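Local coordinates for protein acetone carboxylase alpha subunit (Xanthobacter autotrophicus Py2, PDB 5M45) that belongs to the hydantoinase B/oxoprolinase family, binds a manganese ion and serves as a subunit of a six-chain protein assembly, at residues A[212-215]-A[216-220]; A[226-229]-A[230-234]; A[240-243]-A[244-247]; A[159-163]-A[164-168]; A[141-144]-A[145-148]. All coordinates share one frame; numbering follows the deposited sequence.

Interaction 1 (A[212-215]-A[216-220]); sequences LFRD and WLHES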
loop_
_atom_site.group_PDB
_atom_site.type_symbol
_atom_site.label_atom_id
_atom_site.label_comp_id
_atom_site.label_asym_id
_atom_site.label_seq_id
_atom_site.Cartn_x
_atom_site.Cartn_y
_atom_site.Cartn_z
ATOM N N LEU A 212 -20.422 6.540 0.868
ATOM C CA LEU A 212 -19.119 5.929 0.590
ATOM C C LEU A 212 -19.191 4.718 -0.371
ATOM O O LEU A 212 -20.113 3.895 -0.288
ATOM C CB LEU A 212 -18.427 5.533 1.909
ATOM C CG LEU A 212 -18.024 6.726 2.790
ATOM C CD1 LEU A 212 -17.593 6.219 4.135
ATOM C CD2 LEU A 212 -16.885 7.532 2.210
ATOM N N PHE A 213 -18.232 4.612 -1.266
ATOM C CA PHE A 213 -18.211 3.505 -2.239
ATOM C C PHE A 213 -17.725 2.212 -1.557
ATOM O O PHE A 213 -16.735 2.218 -0.818
ATOM C CB PHE A 213 -17.262 3.793 -3.425
ATOM C CG PHE A 213 -17.571 5.034 -4.231
ATOM C CD1 PHE A 213 -18.859 5.360 -4.601
ATOM C CD2 PHE A 213 -16.534 5.844 -4.700
ATOM C CE1 PHE A 213 -19.124 6.493 -5.400
ATOM C CE2 PHE A 213 -16.792 6.975 -5.481
ATOM C CZ PHE A 213 -18.100 7.300 -5.826
ATOM N N ARG A 214 -18.372 1.098 -1.884
ATOM C CA ARG A 214 -18.054 -0.187 -1.265
ATOM C C ARG A 214 -16.625 -0.700 -1.607
ATOM O O ARG A 214 -15.983 -1.314 -0.743
ATOM C CB ARG A 214 -19.081 -1.248 -1.658
ATOM C CG ARG A 214 -19.079 -2.457 -0.742
ATOM C CD ARG A 214 -19.887 -3.624 -1.253
ATOM N NE ARG A 214 -21.248 -3.314 -1.687
ATOM C CZ ARG A 214 -22.336 -3.275 -0.928
ATOM N NH1 ARG A 214 -23.524 -3.029 -1.498
ATOM N NH2 ARG A 214 -22.284 -3.442 0.388
ATOM N N ASP A 215 -16.142 -0.468 -2.838
ATOM C CA ASP A 215 -14.780 -0.892 -3.211
ATOM C C ASP A 215 -13.732 -0.209 -2.329
ATOM O O ASP A 215 -12.785 -0.879 -1.869
ATOM C CB ASP A 215 -14.449 -0.725 -4.723
ATOM C CG ASP A 215 -14.764 0.672 -5.280
ATOM O OD1 ASP A 215 -15.682 1.339 -4.779
ATOM O OD2 ASP A 215 -14.072 1.104 -6.249
ATOM N N TRP A 216 -13.914 1.097 -2.062
ATOM C CA TRP A 216 -13.086 1.834 -1.099
ATOM C C TRP A 216 -13.159 1.239 0.315
ATOM O O TRP A 216 -12.128 1.031 0.979
ATOM C CB TRP A 216 -13.481 3.321 -1.055
ATOM C CG TRP A 216 -13.107 4.055 0.215
ATOM C CD1 TRP A 216 -13.955 4.409 1.227
ATOM C CD2 TRP A 216 -11.800 4.462 0.620
ATOM N NE1 TRP A 216 -13.256 5.038 2.235
ATOM C CE2 TRP A 216 -11.928 5.093 1.886
ATOM C CE3 TRP A 216 -10.526 4.379 0.031
ATOM C CZ2 TRP A 216 -10.823 5.649 2.576
ATOM C CZ3 TRP A 216 -9.412 4.912 0.742
ATOM C CH2 TRP A 216 -9.579 5.553 1.978
ATOM N N LEU A 217 -14.379 0.969 0.774
ATOM C CA LEU A 217 -14.597 0.430 2.128
ATOM C C LEU A 217 -13.877 -0.911 2.338
ATOM O O LEU A 217 -13.099 -1.054 3.299
ATOM C CB LEU A 217 -16.108 0.326 2.457
ATOM C CG LEU A 217 -16.899 1.631 2.579
ATOM C CD1 LEU A 217 -18.407 1.391 2.598
ATOM C CD2 LEU A 217 -16.480 2.458 3.812
ATOM N N HIS A 218 -14.080 -1.858 1.409
ATOM C CA HIS A 218 -13.470 -3.186 1.519
ATOM C C HIS A 218 -11.919 -3.132 1.458
ATOM O O HIS A 218 -11.226 -3.792 2.234
ATOM C CB HIS A 218 -14.028 -4.168 0.478
ATOM C CG HIS A 218 -15.421 -4.681 0.770
ATOM N ND1 HIS A 218 -15.796 -5.984 0.514
ATOM C CD2 HIS A 218 -16.499 -4.093 1.344
ATOM C CE1 HIS A 218 -17.049 -6.170 0.892
ATOM N NE2 HIS A 218 -17.489 -5.047 1.417
ATOM N N GLU A 219 -11.393 -2.307 0.555
ATOM C CA GLU A 219 -9.944 -2.204 0.373
ATOM C C GLU A 219 -9.241 -1.571 1.553
ATOM O O GLU A 219 -8.295 -2.158 2.132
ATOM C CB GLU A 219 -9.635 -1.432 -0.915
ATOM C CG GLU A 219 -8.172 -1.416 -1.297
ATOM C CD GLU A 219 -7.922 -0.514 -2.523
ATOM O OE1 GLU A 219 -7.474 0.618 -2.250
ATOM O OE2 GLU A 219 -8.166 -0.908 -3.712
ATOM N N SER A 220 -9.682 -0.368 1.902
ATOM C CA SER A 220 -9.105 0.386 3.000
ATOM C C SER A 220 -9.084 -0.415 4.294
ATOM O O SER A 220 -8.043 -0.462 4.986
ATOM C CB SER A 220 -9.806 1.764 3.160
ATOM O OG SER A 220 -11.183 1.661 3.477
HETATM O O HOH W 1 -10.866 -0.057 -3.930
#
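The shortest backbone bond here runs from H218 N to R214 O at 2.9 Å, a nearly straight link (172°) in the opening turns of helix 214-222. F213 holds the N-cap position, and its carbonyl O receives L217 N at 3.1 Å. One residue further on, D215 O accepts E219 N at 3.1 Å.

Beside these bonds the side chains of R214 and H218 run alongside each other, pointing the same way. R214 CG is anti to its backbone N (chi1 -162°), which brings this methylene to 3.7 Å from H218 CD2, whereas the guanidinium stands almost upright to the imidazole, the planes 83° apart. Neither polar end serves the other: both reach the second subunit, another copy of the protein, where R214 meets N126 and D767, and H218 ND1 bonds to Y121. D215 OD2 is likewise bound by the backbone N of K205 of that subunit, so this helix end forms part of the subunit interface.

Facing helix 227-255, L212 crosses L217 at about a right angle, with L212 CD1 3.9 Å from L217 CD2, while W216 NE1 bonds to E234 on that helix. S220 OG sits above the centre of one W216 ring face and bonds to W216 O at 2.7 Å, approaching that oxygen from the opposite face to S220 N.

Interaction 2 (A[226-229]-A[230-234]); sequences TTRY and WMLDE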
loop_
_atom_site.group_PDB
_atom_site.type_symbol
_atom_site.label_atom_id
_atom_site.label_comp_id
_atom_site.label_asym_id
_atom_site.label_seq_id
_atom_site.Cartn_x
_atom_site.Cartn_y
_atom_site.Cartn_z
ATOM N N THR A 226 -5.852 -2.023 12.710
ATOM C CA THR A 226 -6.902 -1.582 13.655
ATOM C C THR A 226 -8.223 -1.209 12.943
ATOM O O THR A 226 -8.747 -0.087 13.063
ATOM C CB THR A 226 -6.374 -0.432 14.557
ATOM O OG1 THR A 226 -5.828 0.627 13.744
ATOM C CG2 THR A 226 -5.293 -0.995 15.524
ATOM N N THR A 227 -8.758 -2.173 12.191
ATOM C CA THR A 227 -9.905 -1.944 11.296
ATOM C C THR A 227 -11.108 -1.221 11.936
ATOM O O THR A 227 -11.617 -0.244 11.363
ATOM C CB THR A 227 -10.357 -3.283 10.695
ATOM O OG1 THR A 227 -9.252 -3.884 9.987
ATOM C CG2 THR A 227 -11.538 -3.070 9.737
ATOM N N ARG A 228 -11.589 -1.710 13.081
ATOM C CA ARG A 228 -12.783 -1.135 13.705
ATOM C C ARG A 228 -12.516 0.342 14.107
ATOM O O ARG A 228 -13.370 1.197 13.941
ATOM C CB ARG A 228 -13.252 -1.963 14.938
ATOM C CG ARG A 228 -14.516 -1.408 15.581
ATOM C CD ARG A 228 -14.987 -2.122 16.916
ATOM N NE ARG A 228 -13.906 -2.295 17.925
ATOM C CZ ARG A 228 -13.089 -3.371 17.999
ATOM N NH1 ARG A 228 -13.168 -4.381 17.116
ATOM N NH2 ARG A 228 -12.145 -3.443 18.962
ATOM N N TYR A 229 -11.309 0.614 14.618
ATOM C CA TYR A 229 -10.912 1.963 15.051
ATOM C C TYR A 229 -10.823 2.899 13.850
ATOM O O TYR A 229 -11.351 4.013 13.893
ATOM C CB TYR A 229 -9.582 1.918 15.837
ATOM C CG TYR A 229 -9.681 1.113 17.125
ATOM C CD1 TYR A 229 -9.368 -0.251 17.124
ATOM C CD2 TYR A 229 -10.037 1.715 18.340
ATOM C CE1 TYR A 229 -9.473 -1.024 18.282
ATOM C CE2 TYR A 229 -10.122 0.979 19.503
ATOM C CZ TYR A 229 -9.811 -0.385 19.479
ATOM O OH TYR A 229 -9.910 -1.131 20.630
ATOM N N TRP A 230 -10.206 2.405 12.769
ATOM C CA TRP A 230 -10.187 3.077 11.442
ATOM C C TRP A 230 -11.609 3.494 10.967
ATOM O O TRP A 230 -11.824 4.625 10.536
ATOM C CB TRP A 230 -9.510 2.156 10.372
ATOM C CG TRP A 230 -9.706 2.600 8.973
ATOM C CD1 TRP A 230 -10.790 2.340 8.179
ATOM C CD2 TRP A 230 -8.832 3.441 8.196
ATOM N NE1 TRP A 230 -10.635 2.944 6.953
ATOM C CE2 TRP A 230 -9.450 3.638 6.943
ATOM C CE3 TRP A 230 -7.595 4.047 8.440
ATOM C CZ2 TRP A 230 -8.858 4.392 5.912
ATOM C CZ3 TRP A 230 -6.982 4.784 7.401
ATOM C CH2 TRP A 230 -7.648 4.958 6.152
ATOM N N MET A 231 -12.538 2.548 11.039
ATOM C CA MET A 231 -13.925 2.743 10.549
ATOM C C MET A 231 -14.640 3.883 11.309
ATOM O O MET A 231 -15.272 4.764 10.685
ATOM C CB MET A 231 -14.743 1.443 10.630
ATOM C CG MET A 231 -14.329 0.386 9.587
ATOM S SD MET A 231 -15.077 -1.247 9.835
ATOM C CE MET A 231 -16.714 -0.866 9.272
ATOM N N LEU A 232 -14.502 3.885 12.651
ATOM C CA LEU A 232 -15.155 4.912 13.442
ATOM C C LEU A 232 -14.450 6.296 13.327
ATOM O O LEU A 232 -15.116 7.341 13.447
ATOM C CB LEU A 232 -15.384 4.457 14.896
ATOM C CG LEU A 232 -16.460 3.358 15.022
ATOM C CD1 LEU A 232 -16.387 2.608 16.340
ATOM C CD2 LEU A 232 -17.858 3.916 14.819
ATOM N N ASP A 233 -13.127 6.320 13.100
ATOM C CA ASP A 233 -12.426 7.581 12.796
ATOM C C ASP A 233 -12.930 8.197 11.470
ATOM O O ASP A 233 -13.087 9.425 11.354
ATOM C CB ASP A 233 -10.882 7.403 12.796
ATOM C CG ASP A 233 -10.303 7.202 14.224
ATOM O OD1 ASP A 233 -10.992 7.499 15.245
ATOM O OD2 ASP A 233 -9.127 6.739 14.358
ATOM N N GLU A 234 -13.237 7.346 10.490
ATOM C CA GLU A 234 -13.794 7.821 9.242
ATOM C C GLU A 234 -15.200 8.443 9.412
ATOM O O GLU A 234 -15.486 9.509 8.852
ATOM C CB GLU A 234 -13.777 6.718 8.166
ATOM C CG GLU A 234 -14.496 7.073 6.858
ATOM C CD GLU A 234 -14.217 6.066 5.747
ATOM O OE1 GLU A 234 -14.488 4.855 5.955
ATOM O OE2 GLU A 234 -13.726 6.501 4.673
HETATM O O HOH W 2 -12.125 5.323 16.264
#
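The N-terminal turn of the long helix 227-255 starts with an almost straight bond (177°) from W230 N to T226 O, 2.9 Å long. T226 is the N-cap residue, yet its side chain makes no capping bond; its hydroxyl goes to D178 instead. M231 N bonds to T227 O at 3.0 Å, and L232 N and D233 N continue the pattern to R228 O and Y229 O.

T227 and M231 lie side by side, pointing the same way. The T227 methyl, CG2, is 4.0 Å from M231 SD, while its hydroxyl bonds to Q221 O. M231 CG passes 3.3 Å from T227 O, and the thioether then bends at chi3. The guanidinium of R228 makes a salt bridge to E449, W230 packs on W216 and S220 of helix 214-222, and M231 and L232 touch apolar side chains in the chain of another protein.

Y229 O has two donors: D233 N, and a water 2.8 Å from Y229 O. The same water donates to D233 OD1 at 2.7 Å. This water bridges the buried carboxylate to the carbonyl that D233 N also uses, and its hydrogen bond probably eases the burial of an acidic group.

Interaction 3 (A[240-243]-A[244-247]); sequences GCHM and IRKL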
loop_
_atom_site.group_PDB
_atom_site.type_symbol
_atom_site.label_atom_id
_atom_site.label_comp_id
_atom_site.label_asym_id
_atom_site.label_seq_id
_atom_site.Cartn_x
_atom_site.Cartn_y
_atom_site.Cartn_z
ATOM N N GLY A 240 -18.355 15.649 11.078
ATOM C CA GLY A 240 -17.977 17.036 11.239
ATOM C C GLY A 240 -17.990 17.849 9.933
ATOM O O GLY A 240 -18.439 18.994 9.928
ATOM N N CYS A 241 -17.519 17.260 8.856
ATOM C CA CYS A 241 -17.595 17.895 7.528
ATOM C C CYS A 241 -19.042 18.254 7.159
ATOM O O CYS A 241 -19.295 19.383 6.732
ATOM C CB CYS A 241 -16.960 17.026 6.438
ATOM S SG CYS A 241 -15.140 16.884 6.518
ATOM N N HIS A 242 -19.977 17.307 7.342
ATOM C CA HIS A 242 -21.392 17.540 6.992
ATOM C C HIS A 242 -22.115 18.499 7.944
ATOM O O HIS A 242 -22.960 19.270 7.485
ATOM C CB HIS A 242 -22.162 16.206 6.789
ATOM C CG HIS A 242 -21.816 15.521 5.499
ATOM N ND1 HIS A 242 -22.306 14.275 5.157
ATOM C CD2 HIS A 242 -21.019 15.905 4.476
ATOM C CE1 HIS A 242 -21.853 13.940 3.959
ATOM N NE2 HIS A 242 -21.063 14.913 3.531
ATOM N N MET A 243 -21.750 18.488 9.231
ATOM C CA MET A 243 -22.241 19.497 10.202
ATOM C C MET A 243 -21.856 20.918 9.752
ATOM O O MET A 243 -22.690 21.832 9.765
ATOM C CB MET A 243 -21.696 19.230 11.631
ATOM C CG MET A 243 -22.274 17.987 12.303
ATOM S SD MET A 243 -21.404 17.528 13.807
ATOM C CE MET A 243 -21.928 18.864 14.862
ATOM N N ILE A 244 -20.610 21.088 9.322
ATOM C CA ILE A 244 -20.124 22.414 8.879
ATOM C C ILE A 244 -20.765 22.826 7.548
ATOM O O ILE A 244 -21.170 23.980 7.405
ATOM C CB ILE A 244 -18.578 22.468 8.857
ATOM C CG1 ILE A 244 -18.020 22.432 10.295
ATOM C CG2 ILE A 244 -18.065 23.718 8.131
ATOM C CD1 ILE A 244 -16.599 21.865 10.363
ATOM N N ARG A 245 -20.846 21.908 6.576
ATOM C CA ARG A 245 -21.543 22.194 5.294
ATOM C C ARG A 245 -22.973 22.711 5.539
ATOM O O ARG A 245 -23.400 23.711 4.962
ATOM C CB ARG A 245 -21.572 20.975 4.372
ATOM C CG ARG A 245 -22.183 21.258 2.978
ATOM C CD ARG A 245 -22.278 19.996 2.115
ATOM N NE ARG A 245 -23.150 19.008 2.745
ATOM C CZ ARG A 245 -23.287 17.742 2.352
ATOM N NH1 ARG A 245 -22.622 17.251 1.307
ATOM N NH2 ARG A 245 -24.125 16.947 3.013
ATOM N N LYS A 246 -23.691 22.034 6.412
ATOM C CA LYS A 246 -25.060 22.436 6.739
ATOM C C LYS A 246 -25.116 23.830 7.365
ATOM O O LYS A 246 -25.963 24.653 7.010
ATOM C CB LYS A 246 -25.676 21.413 7.656
ATOM C CG LYS A 246 -27.147 21.643 7.963
ATOM C CD LYS A 246 -27.618 20.466 8.811
ATOM C CE LYS A 246 -28.599 20.861 9.909
ATOM N NZ LYS A 246 -29.947 20.317 9.592
ATOM N N LEU A 247 -24.217 24.094 8.306
ATOM C CA LEU A 247 -24.147 25.427 8.930
ATOM C C LEU A 247 -23.838 26.547 7.897
ATOM O O LEU A 247 -24.485 27.615 7.918
ATOM C CB LEU A 247 -23.150 25.443 10.080
ATOM C CG LEU A 247 -22.915 26.860 10.636
ATOM C CD1 LEU A 247 -24.119 27.301 11.449
ATOM C CD2 LEU A 247 -21.667 26.957 11.433
HETATM O O HOH W 3 -24.629 18.450 5.544
#
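I244 N bonds to G240 O at 3.1 Å, the regular link of this middle part of helix 227-255. The side chain of I244 also runs close to that carbonyl, with CD1 3.4 Å from G240 O, and then packs against helix 54-75 and V170 of strand 165-175.

R245 N bonds to C241 O, but its side chain turns to H242, three residues back. The chain starts out extended, and a bend at chi3 (62°) then lays the guanidinium flat on the imidazole. The centres of the R245 guanidinium and the H242 ring are 3.9 Å apart, their planes only 14° from parallel, and R245 NH2 hangs 3.5 Å above the ring centre. That same NH2 makes a salt bridge to D210 and donates to a water 3.0 Å from R245 NH2.

K246 N bonds to H242 O, which also takes a hydrogen from the bridging water, 2.7 Å from H242 O. L247 N closes the stretch on M243 O at 3.1 Å. H242 and M243 also pack against the chain of another protein.

The stack on H242, the water bridge and the outside partner D210 together fix the rotation of the guanidinium. Its positive charge over the ring face would probably disfavour a protonated H242, while D210 offsets part of that charge.

Interaction 4 (A[159-163]-A[164-168]); sequences PIFWE and GELIG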
loop_
_atom_site.group_PDB
_atom_site.type_symbol
_atom_site.label_atom_id
_atom_site.label_comp_id
_atom_site.label_asym_id
_atom_site.label_seq_id
_atom_site.Cartn_x
_atom_site.Cartn_y
_atom_site.Cartn_z
ATOM N N PRO A 159 -16.545 19.397 -0.937
ATOM C CA PRO A 159 -16.826 20.721 -1.505
ATOM C C PRO A 159 -18.174 21.252 -1.033
ATOM O O PRO A 159 -19.083 20.461 -0.699
ATOM C CB PRO A 159 -16.833 20.472 -3.022
ATOM C CG PRO A 159 -17.333 19.060 -3.139
ATOM C CD PRO A 159 -16.739 18.330 -1.938
ATOM N N ILE A 160 -18.276 22.574 -0.966
ATOM C CA ILE A 160 -19.514 23.271 -0.578
ATOM C C ILE A 160 -20.061 24.072 -1.758
ATOM O O ILE A 160 -19.346 24.895 -2.335
ATOM C CB ILE A 160 -19.261 24.210 0.636
ATOM C CG1 ILE A 160 -18.650 23.403 1.794
ATOM C CG2 ILE A 160 -20.553 24.908 1.035
ATOM C CD1 ILE A 160 -18.166 24.219 2.991
ATOM N N PHE A 161 -21.330 23.835 -2.099
ATOM C CA PHE A 161 -22.026 24.441 -3.246
ATOM C C PHE A 161 -23.186 25.349 -2.795
ATOM O O PHE A 161 -23.783 25.141 -1.753
ATOM C CB PHE A 161 -22.547 23.335 -4.204
ATOM C CG PHE A 161 -21.476 22.759 -5.122
ATOM C CD1 PHE A 161 -20.558 21.842 -4.655
ATOM C CD2 PHE A 161 -21.433 23.125 -6.466
ATOM C CE1 PHE A 161 -19.590 21.288 -5.509
ATOM C CE2 PHE A 161 -20.457 22.610 -7.307
ATOM C CZ PHE A 161 -19.545 21.674 -6.842
ATOM N N TRP A 162 -23.449 26.392 -3.563
ATOM C CA TRP A 162 -24.592 27.274 -3.373
ATOM C C TRP A 162 -25.179 27.550 -4.759
ATOM O O TRP A 162 -24.494 28.070 -5.644
ATOM C CB TRP A 162 -24.216 28.596 -2.679
ATOM C CG TRP A 162 -25.423 29.495 -2.478
ATOM C CD1 TRP A 162 -25.727 30.654 -3.181
ATOM C CD2 TRP A 162 -26.492 29.313 -1.553
ATOM N NE1 TRP A 162 -26.922 31.176 -2.744
ATOM C CE2 TRP A 162 -27.410 30.377 -1.745
ATOM C CE3 TRP A 162 -26.763 28.361 -0.579
ATOM C CZ2 TRP A 162 -28.570 30.508 -0.993
ATOM C CZ3 TRP A 162 -27.947 28.502 0.177
ATOM C CH2 TRP A 162 -28.812 29.570 -0.025
ATOM N N GLU A 163 -26.448 27.168 -4.932
ATOM C CA GLU A 163 -27.151 27.317 -6.212
ATOM C C GLU A 163 -26.360 26.819 -7.413
ATOM O O GLU A 163 -26.250 27.489 -8.422
ATOM C CB GLU A 163 -27.623 28.763 -6.373
ATOM C CG GLU A 163 -28.864 28.958 -5.489
ATOM C CD GLU A 163 -29.403 30.365 -5.449
ATOM O OE1 GLU A 163 -28.804 31.239 -6.135
ATOM O OE2 GLU A 163 -30.418 30.585 -4.707
ATOM N N GLY A 164 -25.800 25.626 -7.272
ATOM C CA GLY A 164 -25.095 24.951 -8.338
ATOM C C GLY A 164 -23.660 25.351 -8.581
ATOM O O GLY A 164 -23.053 24.833 -9.489
ATOM N N GLU A 165 -23.098 26.249 -7.787
ATOM C CA GLU A 165 -21.704 26.684 -7.962
ATOM C C GLU A 165 -20.903 26.483 -6.669
ATOM O O GLU A 165 -21.451 26.526 -5.578
ATOM C CB GLU A 165 -21.653 28.157 -8.390
ATOM C CG GLU A 165 -22.481 28.522 -9.627
ATOM C CD GLU A 165 -22.348 29.996 -9.969
ATOM O OE1 GLU A 165 -22.939 30.807 -9.228
ATOM O OE2 GLU A 165 -21.603 30.379 -10.910
ATOM N N LEU A 166 -19.599 26.263 -6.810
ATOM C CA LEU A 166 -18.721 25.995 -5.667
ATOM C C LEU A 166 -18.370 27.292 -4.960
ATOM O O LEU A 166 -17.926 28.253 -5.622
ATOM C CB LEU A 166 -17.433 25.276 -6.121
ATOM C CG LEU A 166 -16.503 24.743 -4.998
ATOM C CD1 LEU A 166 -15.864 23.422 -5.391
ATOM C CD2 LEU A 166 -15.418 25.737 -4.645
ATOM N N ILE A 167 -18.552 27.322 -3.645
ATOM C CA ILE A 167 -18.250 28.484 -2.840
ATOM C C ILE A 167 -17.225 28.225 -1.718
ATOM O O ILE A 167 -16.843 29.169 -1.013
ATOM C CB ILE A 167 -19.527 29.146 -2.246
ATOM C CG1 ILE A 167 -20.293 28.178 -1.342
ATOM C CG2 ILE A 167 -20.461 29.612 -3.366
ATOM C CD1 ILE A 167 -21.148 28.883 -0.285
ATOM N N GLY A 168 -16.728 27.003 -1.598
ATOM C CA GLY A 168 -15.779 26.657 -0.524
ATOM C C GLY A 168 -15.563 25.163 -0.382
ATOM O O GLY A 168 -16.020 24.368 -1.227
HETATM O O HOH W 4 -23.506 30.734 -6.471
HETATM O O HOH W 5 -25.489 29.994 -9.318
#
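Segments 159-163 and 164-168 form the tip of an antiparallel beta hairpin, closed by a type I' turn from W162 to E165 and interrupted by a classic beta bulge in which I167 and G168 both face I160. I160 O takes I167 N at 2.9 Å and, more weakly, G168 N. Next to the turn, W162 N bonds to E165 O at 2.8 Å.

On one face of the sheet the F161 ring lies against the opposite arm, with L166 CA over one ring face, toward its rim, and G164 C of the turn at the edge. P159 CB touches L166 CD1 at 3.9 Å. Toward helices 227-255 and 257-282, I160 and I167 cross at about a right angle. I167 CG1 sits between its backbone N and carbonyl carbon (chi1 60°), which sends CD1 to 3.9 Å from W162 CB.

E165 OE2 forms a salt bridge with R15. Two waters donate to E165 OE1, one also bonded to W162 O and the other, 2.7 Å from E165 OE1, also to E163 O.

Interaction 5 (A[141-144]-A[145-148]); sequences NNDS and LIGN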
loop_
_atom_site.group_PDB
_atom_site.type_symbol
_atom_site.label_atom_id
_atom_site.label_comp_id
_atom_site.label_asym_id
_atom_site.label_seq_id
_atom_site.Cartn_x
_atom_site.Cartn_y
_atom_site.Cartn_z
ATOM N N ASN A 141 -7.720 11.773 1.587
ATOM C CA ASN A 141 -6.302 12.016 1.259
ATOM C C ASN A 141 -5.399 11.884 2.470
ATOM O O ASN A 141 -5.802 12.246 3.590
ATOM C CB ASN A 141 -6.171 13.447 0.683
ATOM C CG ASN A 141 -4.742 13.839 0.401
ATOM O OD1 ASN A 141 -4.139 13.383 -0.578
ATOM N ND2 ASN A 141 -4.171 14.650 1.272
ATOM N N ASN A 142 -4.192 11.344 2.262
ATOM C CA ASN A 142 -3.125 11.408 3.277
ATOM C C ASN A 142 -1.705 11.511 2.714
ATOM O O ASN A 142 -0.732 11.296 3.463
ATOM C CB ASN A 142 -3.232 10.226 4.255
ATOM C CG ASN A 142 -2.789 8.914 3.629
ATOM O OD1 ASN A 142 -2.580 8.860 2.420
ATOM N ND2 ASN A 142 -2.610 7.865 4.446
ATOM N N ASP A 143 -1.555 11.841 1.429
ATOM C CA ASP A 143 -0.289 11.674 0.713
ATOM C C ASP A 143 0.759 12.720 1.132
ATOM O O ASP A 143 0.597 13.919 0.866
ATOM C CB ASP A 143 -0.596 11.772 -0.805
ATOM C CG ASP A 143 0.591 11.484 -1.700
ATOM O OD1 ASP A 143 1.715 11.136 -1.195
ATOM O OD2 ASP A 143 0.379 11.581 -2.930
ATOM N N SER A 144 1.830 12.275 1.803
ATOM C CA SER A 144 2.887 13.188 2.212
ATOM C C SER A 144 3.699 13.789 1.050
ATOM O O SER A 144 4.325 14.846 1.238
ATOM C CB SER A 144 3.836 12.541 3.231
ATOM O OG SER A 144 3.150 12.266 4.433
ATOM N N LEU A 145 3.670 13.186 -0.152
ATOM C CA LEU A 145 4.348 13.801 -1.320
ATOM C C LEU A 145 3.714 15.120 -1.786
ATOM O O LEU A 145 4.364 15.881 -2.495
ATOM C CB LEU A 145 4.472 12.815 -2.498
ATOM C CG LEU A 145 5.552 11.754 -2.327
ATOM C CD1 LEU A 145 5.524 10.704 -3.439
ATOM C CD2 LEU A 145 6.925 12.365 -2.222
ATOM N N ILE A 146 2.461 15.373 -1.425
ATOM C CA ILE A 146 1.794 16.633 -1.730
ATOM C C ILE A 146 1.574 17.508 -0.475
ATOM O O ILE A 146 0.869 18.523 -0.554
ATOM C CB ILE A 146 0.470 16.421 -2.508
ATOM C CG1 ILE A 146 -0.612 15.790 -1.652
ATOM C CG2 ILE A 146 0.714 15.551 -3.750
ATOM C CD1 ILE A 146 -1.945 15.674 -2.348
ATOM N N GLY A 147 2.207 17.130 0.652
ATOM C CA GLY A 147 2.304 18.018 1.798
ATOM C C GLY A 147 1.932 17.543 3.186
ATOM O O GLY A 147 2.230 18.269 4.162
ATOM N N ASN A 148 1.331 16.366 3.324
ATOM C CA ASN A 148 0.875 15.874 4.632
ATOM C C ASN A 148 2.053 15.521 5.606
ATOM O O ASN A 148 3.161 15.225 5.156
ATOM C CB ASN A 148 -0.022 14.627 4.473
ATOM C CG ASN A 148 -0.934 14.369 5.695
ATOM O OD1 ASN A 148 -1.188 15.265 6.515
ATOM N ND2 ASN A 148 -1.455 13.133 5.792
#
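The D143 side chain reaches forward to L145 and I146 in an Asx turn that opens a short 3-10 turn, within the loop between strands 138-141 and 153-162. Its CB rests 4.1 Å from I146 CG1, and the two side chains cross at about a right angle. With chi1 at -174° the carboxylate swings away from its own backbone N and up to that of L145. OD1 accepts L145 N, 3.0 Å from D143 OD1, the N-H arriving from well above the carboxylate plane, and OD2 brushes I146 CG2. OD1 also makes a salt bridge to R194, while OD2 bonds to T202 and to R222 of the second subunit, so this buried carboxylate ties the turn to both chains. The D143 carbonyl adds a bond from I146 N, and S144 O takes G147 N.

Further along the loop, N148 folds back onto N142. Its ND2 donates almost straight (169°) to N142 O at 3.1 Å, with that oxygen in the amide plane of N148. ND2 also bonds to the carbonyl of D153, a ligand of the manganese ion, which is consistent with a second-shell place for N148 beside the metal site. N141 OD1, held by C203 N, meets I146 CD1 at 3.6 Å from the opposite direction. S144 OG donates to N148 O at 3.0 Å, standing above the carbonyl plane.

Along the chain the order is interaction 5, 4, 1, 2, 3, all within the hydantoinase B/oxoprolinase range. Interaction 5 follows strand 138-141 and interaction 4 joins strands 153-162 and 165-175, neighbours in one antiparallel sheet. Interaction 1 starts on strand 211-212, at one edge of that sheet within this chain, and enters helix 214-222. Interactions 2 and 3 share helix 227-255, their centres 21 Å apart. Interactions 1 and 2 touch through W216 and E234, with centres 13 Å apart; interactions 3 and 4 are equally close and meet where R245 packs on P159 and I160. Helix 227-255 thus packs against both helix 214-222 and the hairpin of the sheet, while interactions 1, 2 and 5 also touch the second subunit.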